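Local coordinates for heptaprenyl diphosphate synthase (HEPPP synthase) subunit 1 family protein (Staphylococcus aureus, PDB 5H9D) that forms the small subunit of heterodimeric heptaprenyl diphosphate synthase, pairing with the polyprenyl synthetase-family chain that probably carries the catalytic site for making the heptaprenyl chain, at the interface of chains B and A. Numbering follows the deposited sequence. Chains: chain A, Heptaprenyl diphosphate synthase (HEPPP synthase) subunit 1 family protein; chain B, Farnesyl pyrophosphate synthetase.

Contact 1: the interface of chains B and A. Residues chain B 28, 108, 111-112; chain A 55, 105, 108-109.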
loop_
_atom_site.group_PDB
_atom_site.type_symbol
_atom_site.label_atom_id
_atom_site.label_comp_id
_atom_site.label_asym_id
_atom_site.label_seq_id
_atom_site.Cartn_x
_atom_site.Cartn_y
_atom_site.Cartn_z
ATOM N N LEU B 28 -7.967 -2.803 -16.288
ATOM C CA LEU B 28 -6.971 -2.956 -15.239
ATOM C C LEU B 28 -5.599 -3.096 -15.867
ATOM O O LEU B 28 -4.628 -2.645 -15.282
ATOM C CB LEU B 28 -7.258 -4.179 -14.369
ATOM C CG LEU B 28 -7.871 -3.971 -12.985
ATOM C CD1 LEU B 28 -8.659 -2.661 -12.934
ATOM C CD2 LEU B 28 -8.745 -5.149 -12.654
ATOM N N LEU B 108 -10.036 -0.073 -7.893
ATOM C CA LEU B 108 -9.931 -1.433 -8.330
ATOM C C LEU B 108 -8.524 -1.764 -8.779
ATOM O O LEU B 108 -8.012 -2.867 -8.472
ATOM C CB LEU B 108 -10.927 -1.715 -9.464
ATOM C CG LEU B 108 -12.410 -1.894 -9.094
ATOM C CD1 LEU B 108 -13.163 -2.133 -10.379
ATOM C CD2 LEU B 108 -12.644 -3.082 -8.149
ATOM N N ASN B 111 -6.298 -2.375 -5.806
ATOM C CA ASN B 111 -6.500 -3.687 -5.180
ATOM C C ASN B 111 -5.786 -4.745 -6.015
ATOM O O ASN B 111 -5.119 -5.666 -5.484
ATOM C CB ASN B 111 -7.983 -4.060 -5.109
ATOM C CG ASN B 111 -8.809 -3.081 -4.312
ATOM O OD1 ASN B 111 -8.324 -2.464 -3.370
ATOM N ND2 ASN B 111 -10.068 -2.945 -4.681
ATOM N N PHE B 112 -5.945 -4.609 -7.331
ATOM C CA PHE B 112 -5.328 -5.511 -8.290
ATOM C C PHE B 112 -3.810 -5.577 -8.062
ATOM O O PHE B 112 -3.253 -6.643 -7.836
ATOM C CB PHE B 112 -5.690 -4.995 -9.695
ATOM C CG PHE B 112 -5.018 -5.708 -10.829
ATOM C CD1 PHE B 112 -5.375 -7.002 -11.167
ATOM C CD2 PHE B 112 -4.054 -5.052 -11.604
ATOM C CE1 PHE B 112 -4.787 -7.639 -12.263
ATOM C CE2 PHE B 112 -3.467 -5.678 -12.690
ATOM C CZ PHE B 112 -3.835 -6.975 -13.023
ATOM N N MET A 55 -12.684 -5.360 0.818
ATOM C CA MET A 55 -13.212 -5.357 -0.541
ATOM C C MET A 55 -14.613 -4.716 -0.650
ATOM O O MET A 55 -14.842 -3.829 -1.473
ATOM C CB MET A 55 -13.245 -6.792 -1.065
ATOM C CG MET A 55 -11.871 -7.464 -1.245
ATOM S SD MET A 55 -10.978 -6.737 -2.582
ATOM C CE MET A 55 -9.919 -5.517 -1.718
ATOM N N ASN A 105 -11.405 -8.690 -8.258
ATOM C CA ASN A 105 -11.162 -7.323 -8.734
ATOM C C ASN A 105 -11.269 -7.168 -10.237
ATOM O O ASN A 105 -11.789 -6.180 -10.711
ATOM C CB ASN A 105 -9.805 -6.842 -8.240
ATOM C CG ASN A 105 -9.825 -6.544 -6.773
ATOM O OD1 ASN A 105 -10.517 -5.642 -6.309
ATOM N ND2 ASN A 105 -9.086 -7.319 -6.024
ATOM N N LYS A 108 -15.110 -7.385 -11.027
ATOM C CA LYS A 108 -15.808 -6.123 -10.721
ATOM C C LYS A 108 -15.467 -5.058 -11.773
ATOM O O LYS A 108 -16.352 -4.332 -12.229
ATOM C CB LYS A 108 -15.459 -5.603 -9.323
ATOM C CG LYS A 108 -16.158 -6.323 -8.182
ATOM C CD LYS A 108 -15.647 -5.926 -6.802
ATOM C CE LYS A 108 -16.322 -6.784 -5.721
ATOM N NZ LYS A 108 -15.774 -6.637 -4.307
ATOM N N SER A 109 -14.204 -4.969 -12.172
ATOM C CA SER A 109 -13.819 -3.997 -13.195
ATOM C C SER A 109 -14.595 -4.258 -14.490
ATOM O O SER A 109 -15.093 -3.327 -15.145
ATOM C CB SER A 109 -12.326 -4.080 -13.485
ATOM O OG SER A 109 -11.962 -3.138 -14.471
#

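Contact 2: the interface of chains B and A. Residues chain B 142, 145-146; chain A 14-19.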
loop_
_atom_site.group_PDB
_atom_site.type_symbol
_atom_site.label_atom_id
_atom_site.label_comp_id
_atom_site.label_asym_id
_atom_site.label_seq_id
_atom_site.Cartn_x
_atom_site.Cartn_y
_atom_site.Cartn_z
ATOM N N ARG B 142 -1.603 2.769 8.789
ATOM C CA ARG B 142 -2.067 3.555 9.924
ATOM C C ARG B 142 -1.300 4.861 9.894
ATOM O O ARG B 142 -1.804 5.897 10.334
ATOM C CB ARG B 142 -1.935 2.794 11.268
ATOM C CG ARG B 142 -0.521 2.446 11.775
ATOM C CD ARG B 142 -0.637 1.292 12.781
ATOM N NE ARG B 142 -1.957 1.324 13.419
ATOM C CZ ARG B 142 -2.227 1.960 14.557
ATOM N NH1 ARG B 142 -1.264 2.604 15.193
ATOM N NH2 ARG B 142 -3.463 1.994 15.037
ATOM N N LEU B 145 -2.934 7.314 7.718
ATOM C CA LEU B 145 -4.137 7.788 8.373
ATOM C C LEU B 145 -3.840 8.901 9.383
ATOM O O LEU B 145 -4.564 9.904 9.437
ATOM C CB LEU B 145 -4.864 6.629 9.063
ATOM C CG LEU B 145 -5.813 5.777 8.209
ATOM C CD1 LEU B 145 -6.235 4.537 8.971
ATOM C CD2 LEU B 145 -7.003 6.597 7.824
ATOM N N PHE B 146 -2.790 8.738 10.186
ATOM C CA PHE B 146 -2.463 9.787 11.161
ATOM C C PHE B 146 -2.062 11.077 10.449
ATOM O O PHE B 146 -2.280 12.165 10.966
ATOM C CB PHE B 146 -1.350 9.343 12.128
ATOM C CG PHE B 146 -1.753 8.196 13.010
ATOM C CD1 PHE B 146 -3.021 8.150 13.563
ATOM C CD2 PHE B 146 -0.890 7.135 13.239
ATOM C CE1 PHE B 146 -3.426 7.068 14.315
ATOM C CE2 PHE B 146 -1.296 6.039 14.003
ATOM C CZ PHE B 146 -2.567 6.011 14.536
ATOM N N GLU A 14 -8.107 -2.989 17.556
ATOM C CA GLU A 14 -6.712 -2.763 17.891
ATOM C C GLU A 14 -6.038 -1.968 16.777
ATOM O O GLU A 14 -5.377 -0.952 17.028
ATOM C CB GLU A 14 -5.990 -4.097 18.103
ATOM C CG GLU A 14 -6.504 -5.236 17.224
ATOM C CD GLU A 14 -5.440 -6.294 16.913
ATOM O OE1 GLU A 14 -4.470 -5.976 16.170
ATOM O OE2 GLU A 14 -5.579 -7.440 17.418
ATOM N N ARG A 15 -6.229 -2.437 15.544
ATOM C CA ARG A 15 -5.670 -1.812 14.345
ATOM C C ARG A 15 -6.152 -0.362 14.137
ATOM O O ARG A 15 -5.404 0.469 13.624
ATOM C CB ARG A 15 -5.985 -2.688 13.108
ATOM C CG ARG A 15 -4.808 -3.567 12.574
ATOM C CD ARG A 15 -3.981 -4.172 13.697
ATOM N NE ARG A 15 -2.766 -4.882 13.287
ATOM C CZ ARG A 15 -2.774 -6.046 12.658
ATOM N NH1 ARG A 15 -3.932 -6.605 12.351
ATOM N NH2 ARG A 15 -1.646 -6.698 12.408
ATOM N N LEU A 16 -7.375 -0.048 14.557
ATOM C CA LEU A 16 -7.884 1.306 14.391
ATOM C C LEU A 16 -7.745 2.207 15.617
ATOM O O LEU A 16 -8.541 3.130 15.809
ATOM C CB LEU A 16 -9.354 1.284 13.979
ATOM C CG LEU A 16 -9.687 0.948 12.537
ATOM C CD1 LEU A 16 -11.169 1.197 12.308
ATOM C CD2 LEU A 16 -8.832 1.813 11.610
ATOM N N LYS A 17 -6.742 1.961 16.446
ATOM C CA LYS A 17 -6.573 2.783 17.621
ATOM C C LYS A 17 -6.523 4.268 17.292
ATOM O O LYS A 17 -7.507 4.838 16.827
ATOM C CB LYS A 17 -5.326 2.360 18.392
ATOM C CG LYS A 17 -5.597 1.253 19.407
ATOM C CD LYS A 17 -6.472 1.771 20.549
ATOM C CE LYS A 17 -7.117 0.642 21.386
ATOM N NZ LYS A 17 -8.448 0.165 20.871
ATOM N N GLY A 18 -5.368 4.879 17.528
ATOM C CA GLY A 18 -5.178 6.305 17.315
ATOM C C GLY A 18 -5.923 7.065 16.234
ATOM O O GLY A 18 -5.521 8.185 15.917
ATOM N N VAL A 19 -6.990 6.494 15.678
ATOM C CA VAL A 19 -7.755 7.150 14.618
ATOM C C VAL A 19 -8.973 7.938 15.107
ATOM O O VAL A 19 -9.879 7.388 15.741
ATOM C CB VAL A 19 -8.229 6.133 13.563
ATOM C CG1 VAL A 19 -8.968 6.860 12.450
ATOM C CG2 VAL A 19 -7.037 5.356 13.010
#

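Contact 3: the interface of chains B and A. Residues chain B 81, 107, 111; chain A 55, 58, 61-62, 71, 75, 105.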
loop_
_atom_site.group_PDB
_atom_site.type_symbol
_atom_site.label_atom_id
_atom_site.label_comp_id
_atom_site.label_asym_id
_atom_site.label_seq_id
_atom_site.Cartn_x
_atom_site.Cartn_y
_atom_site.Cartn_z
ATOM N N HIS B 81 -3.913 4.482 -5.222
ATOM C CA HIS B 81 -4.905 4.847 -4.224
ATOM C C HIS B 81 -4.546 6.214 -3.718
ATOM O O HIS B 81 -5.412 7.019 -3.403
ATOM C CB HIS B 81 -4.948 3.858 -3.055
ATOM C CG HIS B 81 -5.789 2.636 -3.308
ATOM N ND1 HIS B 81 -6.143 1.756 -2.306
ATOM C CD2 HIS B 81 -6.345 2.147 -4.442
ATOM C CE1 HIS B 81 -6.879 0.784 -2.813
ATOM N NE2 HIS B 81 -7.017 0.998 -4.105
ATOM N N ILE B 107 -9.551 2.609 -7.699
ATOM C CA ILE B 107 -9.613 1.848 -6.476
ATOM C C ILE B 107 -9.395 0.375 -6.828
ATOM O O ILE B 107 -8.639 -0.322 -6.166
ATOM C CB ILE B 107 -10.977 2.081 -5.787
ATOM C CG1 ILE B 107 -10.976 3.461 -5.135
ATOM C CG2 ILE B 107 -11.249 1.031 -4.734
ATOM C CD1 ILE B 107 -12.333 3.833 -4.534
ATOM N N ASN B 111 -6.298 -2.375 -5.806
ATOM C CA ASN B 111 -6.500 -3.687 -5.180
ATOM C C ASN B 111 -5.786 -4.745 -6.015
ATOM O O ASN B 111 -5.119 -5.666 -5.484
ATOM C CB ASN B 111 -7.983 -4.060 -5.109
ATOM C CG ASN B 111 -8.809 -3.081 -4.312
ATOM O OD1 ASN B 111 -8.324 -2.464 -3.370
ATOM N ND2 ASN B 111 -10.068 -2.945 -4.681
ATOM N N MET A 55 -12.684 -5.360 0.818
ATOM C CA MET A 55 -13.212 -5.357 -0.541
ATOM C C MET A 55 -14.613 -4.716 -0.650
ATOM O O MET A 55 -14.842 -3.829 -1.473
ATOM C CB MET A 55 -13.245 -6.792 -1.065
ATOM C CG MET A 55 -11.871 -7.464 -1.245
ATOM S SD MET A 55 -10.978 -6.737 -2.582
ATOM C CE MET A 55 -9.919 -5.517 -1.718
ATOM N N LEU A 58 -14.349 -0.870 0.223
ATOM C CA LEU A 58 -13.824 -0.033 -0.855
ATOM C C LEU A 58 -14.858 0.052 -1.970
ATOM O O LEU A 58 -14.939 1.053 -2.685
ATOM C CB LEU A 58 -12.485 -0.601 -1.387
ATOM C CG LEU A 58 -11.311 -0.712 -0.389
ATOM C CD1 LEU A 58 -10.319 -1.706 -0.867
ATOM C CD2 LEU A 58 -10.646 0.625 -0.169
ATOM N N ILE A 61 -17.377 2.839 -0.933
ATOM C CA ILE A 61 -16.899 4.205 -0.933
ATOM C C ILE A 61 -17.386 5.000 -2.147
ATOM O O ILE A 61 -17.770 6.156 -2.023
ATOM C CB ILE A 61 -15.349 4.208 -0.828
ATOM C CG1 ILE A 61 -14.957 3.889 0.626
ATOM C CG2 ILE A 61 -14.767 5.539 -1.308
ATOM C CD1 ILE A 61 -13.556 3.358 0.792
ATOM N N THR A 62 -17.414 4.370 -3.309
ATOM C CA THR A 62 -17.844 5.061 -4.511
ATOM C C THR A 62 -19.377 5.076 -4.700
ATOM O O THR A 62 -19.906 5.898 -5.453
ATOM C CB THR A 62 -17.142 4.445 -5.760
ATOM O OG1 THR A 62 -15.781 4.123 -5.443
ATOM C CG2 THR A 62 -17.093 5.442 -6.885
ATOM N N ILE A 71 -10.909 5.126 2.085
ATOM C CA ILE A 71 -10.080 4.201 1.330
ATOM C C ILE A 71 -8.945 3.659 2.219
ATOM O O ILE A 71 -8.642 2.456 2.185
ATOM C CB ILE A 71 -9.447 4.916 0.085
ATOM C CG1 ILE A 71 -10.544 5.525 -0.799
ATOM C CG2 ILE A 71 -8.602 3.935 -0.745
ATOM C CD1 ILE A 71 -10.009 6.241 -2.055
ATOM N N ASP A 75 -8.049 -0.183 3.218
ATOM C CA ASP A 75 -6.734 -0.744 2.971
ATOM C C ASP A 75 -6.021 -1.244 4.228
ATOM O O ASP A 75 -5.173 -2.140 4.168
ATOM C CB ASP A 75 -5.886 0.283 2.244
ATOM C CG ASP A 75 -6.245 0.392 0.765
ATOM O OD1 ASP A 75 -6.216 -0.648 0.054
ATOM O OD2 ASP A 75 -6.548 1.516 0.315
ATOM N N ASN A 105 -11.405 -8.690 -8.258
ATOM C CA ASN A 105 -11.162 -7.323 -8.734
ATOM C C ASN A 105 -11.269 -7.168 -10.237
ATOM O O ASN A 105 -11.789 -6.180 -10.711
ATOM C CB ASN A 105 -9.805 -6.842 -8.240
ATOM C CG ASN A 105 -9.825 -6.544 -6.773
ATOM O OD1 ASN A 105 -10.517 -5.642 -6.309
ATOM N ND2 ASN A 105 -9.086 -7.319 -6.024
#

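Contact 4: the interface of chains B and A. Residues chain B 118, 121, 130-131, 133-134, 138; chain A 82-83, 86, 94.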
loop_
_atom_site.group_PDB
_atom_site.type_symbol
_atom_site.label_atom_id
_atom_site.label_comp_id
_atom_site.label_asym_id
_atom_site.label_seq_id
_atom_site.Cartn_x
_atom_site.Cartn_y
_atom_site.Cartn_z
ATOM N N LEU B 118 1.124 -9.681 -3.358
ATOM C CA LEU B 118 1.043 -10.829 -2.440
ATOM C C LEU B 118 1.361 -12.138 -3.157
ATOM O O LEU B 118 1.995 -13.023 -2.591
ATOM C CB LEU B 118 -0.337 -10.939 -1.800
ATOM C CG LEU B 118 -0.719 -9.864 -0.781
ATOM C CD1 LEU B 118 -1.688 -10.508 0.208
ATOM C CD2 LEU B 118 0.528 -9.279 -0.050
ATOM N N LEU B 121 5.133 -12.321 -3.411
ATOM C CA LEU B 121 5.904 -12.485 -2.185
ATOM C C LEU B 121 5.927 -13.944 -1.749
ATOM O O LEU B 121 6.748 -14.316 -0.911
ATOM C CB LEU B 121 5.313 -11.644 -1.062
ATOM C CG LEU B 121 5.679 -10.172 -1.128
ATOM C CD1 LEU B 121 4.846 -9.361 -0.125
ATOM C CD2 LEU B 121 7.151 -10.042 -0.848
ATOM N N HIS B 130 7.261 -12.684 5.743
ATOM C CA HIS B 130 5.852 -12.380 5.503
ATOM C C HIS B 130 5.218 -11.681 6.698
ATOM O O HIS B 130 4.441 -10.738 6.532
ATOM C CB HIS B 130 5.080 -13.662 5.172
ATOM C CG HIS B 130 5.355 -14.191 3.802
ATOM N ND1 HIS B 130 4.992 -13.515 2.660
ATOM C CD2 HIS B 130 5.990 -15.309 3.388
ATOM C CE1 HIS B 130 5.396 -14.190 1.601
ATOM N NE2 HIS B 130 6.008 -15.282 2.015
ATOM N N GLN B 131 5.548 -12.144 7.902
ATOM C CA GLN B 131 5.014 -11.529 9.113
ATOM C C GLN B 131 5.626 -10.135 9.213
ATOM O O GLN B 131 4.955 -9.190 9.607
ATOM C CB GLN B 131 5.362 -12.367 10.363
ATOM C CG GLN B 131 6.580 -11.880 11.158
ATOM C CD GLN B 131 6.213 -11.324 12.548
ATOM O OE1 GLN B 131 6.892 -10.426 13.072
ATOM N NE2 GLN B 131 5.148 -11.870 13.154
ATOM N N ILE B 133 6.957 -8.199 6.560
ATOM C CA ILE B 133 6.415 -7.329 5.525
ATOM C C ILE B 133 4.959 -6.910 5.773
ATOM O O ILE B 133 4.580 -5.771 5.490
ATOM C CB ILE B 133 6.490 -8.004 4.141
ATOM C CG1 ILE B 133 7.946 -8.357 3.818
ATOM C CG2 ILE B 133 5.887 -7.098 3.093
ATOM C CD1 ILE B 133 8.170 -8.903 2.422
ATOM N N SER B 134 4.148 -7.824 6.302
ATOM C CA SER B 134 2.740 -7.542 6.532
ATOM C C SER B 134 2.461 -6.549 7.658
ATOM O O SER B 134 1.663 -5.637 7.481
ATOM C CB SER B 134 1.978 -8.849 6.768
ATOM O OG SER B 134 2.259 -9.380 8.050
ATOM N N VAL B 138 0.891 -2.643 7.499
ATOM C CA VAL B 138 -0.157 -2.163 8.404
ATOM C C VAL B 138 0.269 -0.814 9.005
ATOM O O VAL B 138 -0.547 0.107 9.114
ATOM C CB VAL B 138 -0.400 -3.122 9.604
ATOM C CG1 VAL B 138 -1.685 -2.731 10.317
ATOM C CG2 VAL B 138 -0.455 -4.546 9.154
ATOM N N TYR A 82 -3.442 -9.718 5.612
ATOM C CA TYR A 82 -2.187 -10.409 5.311
ATOM C C TYR A 82 -1.354 -10.772 6.546
ATOM O O TYR A 82 -0.676 -11.805 6.565
ATOM C CB TYR A 82 -1.400 -9.581 4.265
ATOM C CG TYR A 82 0.017 -10.027 3.893
ATOM C CD1 TYR A 82 0.392 -11.383 3.834
ATOM C CD2 TYR A 82 0.966 -9.076 3.511
ATOM C CE1 TYR A 82 1.669 -11.759 3.398
ATOM C CE2 TYR A 82 2.236 -9.445 3.073
ATOM C CZ TYR A 82 2.583 -10.775 3.015
ATOM O OH TYR A 82 3.847 -11.071 2.547
ATOM N N THR A 83 -1.403 -9.941 7.579
ATOM C CA THR A 83 -0.671 -10.268 8.796
ATOM C C THR A 83 -1.266 -11.593 9.233
ATOM O O THR A 83 -0.586 -12.436 9.814
ATOM C CB THR A 83 -0.916 -9.236 9.887
ATOM O OG1 THR A 83 -2.305 -8.893 9.907
ATOM C CG2 THR A 83 -0.084 -7.995 9.636
ATOM N N ALA A 86 -0.260 -14.339 7.241
ATOM C CA ALA A 86 1.068 -14.530 7.820
ATOM C C ALA A 86 1.095 -15.522 8.988
ATOM O O ALA A 86 1.989 -16.375 9.045
ATOM C CB ALA A 86 1.642 -13.195 8.262
ATOM N N GLN A 94 -2.091 -19.015 0.493
ATOM C CA GLN A 94 -1.873 -17.625 0.113
ATOM C C GLN A 94 -1.850 -17.407 -1.408
ATOM O O GLN A 94 -2.068 -16.285 -1.877
ATOM C CB GLN A 94 -0.579 -17.083 0.709
ATOM C CG GLN A 94 -0.511 -15.566 0.576
ATOM C CD GLN A 94 0.886 -15.012 0.719
ATOM O OE1 GLN A 94 1.740 -15.220 -0.150
ATOM N NE2 GLN A 94 1.133 -14.301 1.818
#

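Contact 1: the interface of chains B and A
B:Asn111 meets A:Asn105 in a helix-to-helix interface that joins the two different subunits of heptaprenyl diphosphate synthase. Helix 103-121 of chain B packs against helix 91-112 of chain A. The two asparagine side chains cross at about a right angle, with their amide planes 42° apart. The amide nitrogen ND2 of B:Asn111 donates to the amide oxygen OD1 of A:Asn105 at 3.2 Å. The donor lies above the carbonyl plane of A:Asn105, not on a lone pair, and the bond is bent, 142° at the hydrogen. Besides this bond, CB of B:Asn111 rests 3.5 Å from CG of A:Asn105. A:Met55, on helix 43-65, also meets B:Asn111, tip to tip. Its chain bends at chi2 (-70°) and again at chi3, which turns the methyl CE to 3.7 Å from CG of the asparagine.

One turn away the contact is apolar. The branches of B:Leu108 divide: CD1 lies 3.4 Å from CA of A:Ser109, and CD2 faces CB of A:Lys108 at 4.0 Å. B:Leu28, from helix 26-38, adds CD2 against CB of A:Ser109 at 3.8 Å. The site joins an amide hydrogen bond to apolar packing and helps hold the small subunit on its partner.

Contact 2: the interface of chains B and A
Helix 127-150 of chain B meets the end of helix 4-15 of chain A and the loop that follows it, up to A:Val19. This is a heterodimer contact in which a helix surface receives an N-terminal segment of the small subunit. B:Arg142 reaches across to the backbone carbonyl of A:Arg15, the last residue of its helix. Its NH2 donates to O of A:Arg15 at 2.8 Å, and the bond is nearly straight, 171° at the hydrogen. The oxygen lies in the guanidinium plane, at its edge. Seen from the acceptor, however, the donor sits well above the carbonyl plane and not on a lone pair. CG of B:Arg142 stands between the backbone N and the carbonyl carbon (chi1 65°), and the chain bends again at chi3 to bring the guanidinium to the C-terminal end of helix 4-15 of chain A, which may favour a positive group.

On the chain A side, NE of A:Arg15 forms a salt bridge with OE1 of the neighbouring A:Glu14 at 3.5 Å. It therefore points to its own chain while its backbone serves the partner. The loop then passes the ring of B:Phe146, and the backbone N of A:Val19 lies at the ring edge. The fit of this ring against A:Gly18 is tight and doubtful. B:Leu145 crosses A:Val19 obliquely, with CD1 of B:Leu145 4.2 Å from CG2 of A:Val19.

Contact 3: the interface of chains B and A
Helices 62-85 and 103-121 of chain B face helices 43-65 and 70-88 of chain A. Chain B belongs to the FPP/GGPP synthase family, and B:His81 directly precedes its first aspartate-rich motif, DDXXD, which in this family binds the substrate diphosphate through magnesium. The interface pairs it with HEPPP synthase subunit 1. B:His81 and A:Asp75 meet tip to tip, ring and carboxylate planes 42° apart. ND1 of the imidazole donates to the carboxylate oxygen OD2 of A:Asp75 at 2.7 Å. It reaches the syn side of that oxygen, 22° out of the carboxylate plane. The other ring nitrogen, NE2, donates within chain B to the backbone O of B:Ile107 at 2.9 Å. That bond runs in the carbonyl plane, on a lone pair. Bonds at both nitrogens fix the rotation of the ring.

Apolar packing lies beside the pair. CG2 of A:Ile71 lies 4.0 Å from CG of B:His81. B:Ile107 sends its two ends different ways: CG2 lies 3.9 Å from CB of A:Leu58, while CD1 comes to 3.6 Å from OG1 of A:Thr62. Its CG1 sits beside the backbone N, and the extended chi2 (175°) carries CD1 toward A:Thr62. CD1 of A:Leu58 meets the amide oxygen OD1 of B:Asn111 tip to tip at 3.3 Å.

Contact 4: the interface of chains B and A
A polar contact in this part of the heterodimer interface joins A:Tyr82, on helix 70-88, to B:His130, on helix 127-150. The phenol OH of the tyrosine and ND1 of the imidazole share a hydrogen bond of 2.7 Å, nearly straight at 173°. The structure alone does not show which atom donates. Each atom lies at the edge of the other's ring, in plane, and the side chains meet roughly perpendicular. CG of A:Tyr82 is anti to the backbone N (chi1 174°), which swings the ring out between helices 103-121 and 127-150 of chain B.

Ring-face contacts hold the tyrosine from both sides. CD2 of B:Leu118 sits over one face, 3.8 Å from the ring centroid. CB of B:Ser134 sits over the opposite face, 3.7 Å from the centroid. Both are CH-pi contacts. OG of B:Ser134 turns back to its own helix and donates to the backbone O of B:Gln131 at 3.1 Å.

Apolar packing continues along the helix. CG2 of A:Thr83 touches CG2 of B:Val138 at 3.5 Å, and CB of A:Ala86 lies 3.9 Å from CA of B:Gln131. The site inserts an aromatic side chain of the small subunit into its partner and so probably helps set how the two subunits dock.

Contacts 1 and 3 adjoin, their C-alpha centres about 8 Å apart, and share B:Asn111, A:Met55 and A:Asn105. Contact 4 is centred about 19 Å from each of the others, and contact 2 about 25 Å from contact 1 and 18 Å from contact 3. Helix 103-121 of chain B and helix 91-112 of chain A serve contacts 1, 3 and 4. Helix 43-65 of chain A serves contacts 1 and 3, and helix 70-88 contacts 3 and 4. Contact 2 shares helix 127-150 of chain B with contact 4 but brings in the N-terminal segment of chain A. Such separated points should fix the subunits' relative orientation.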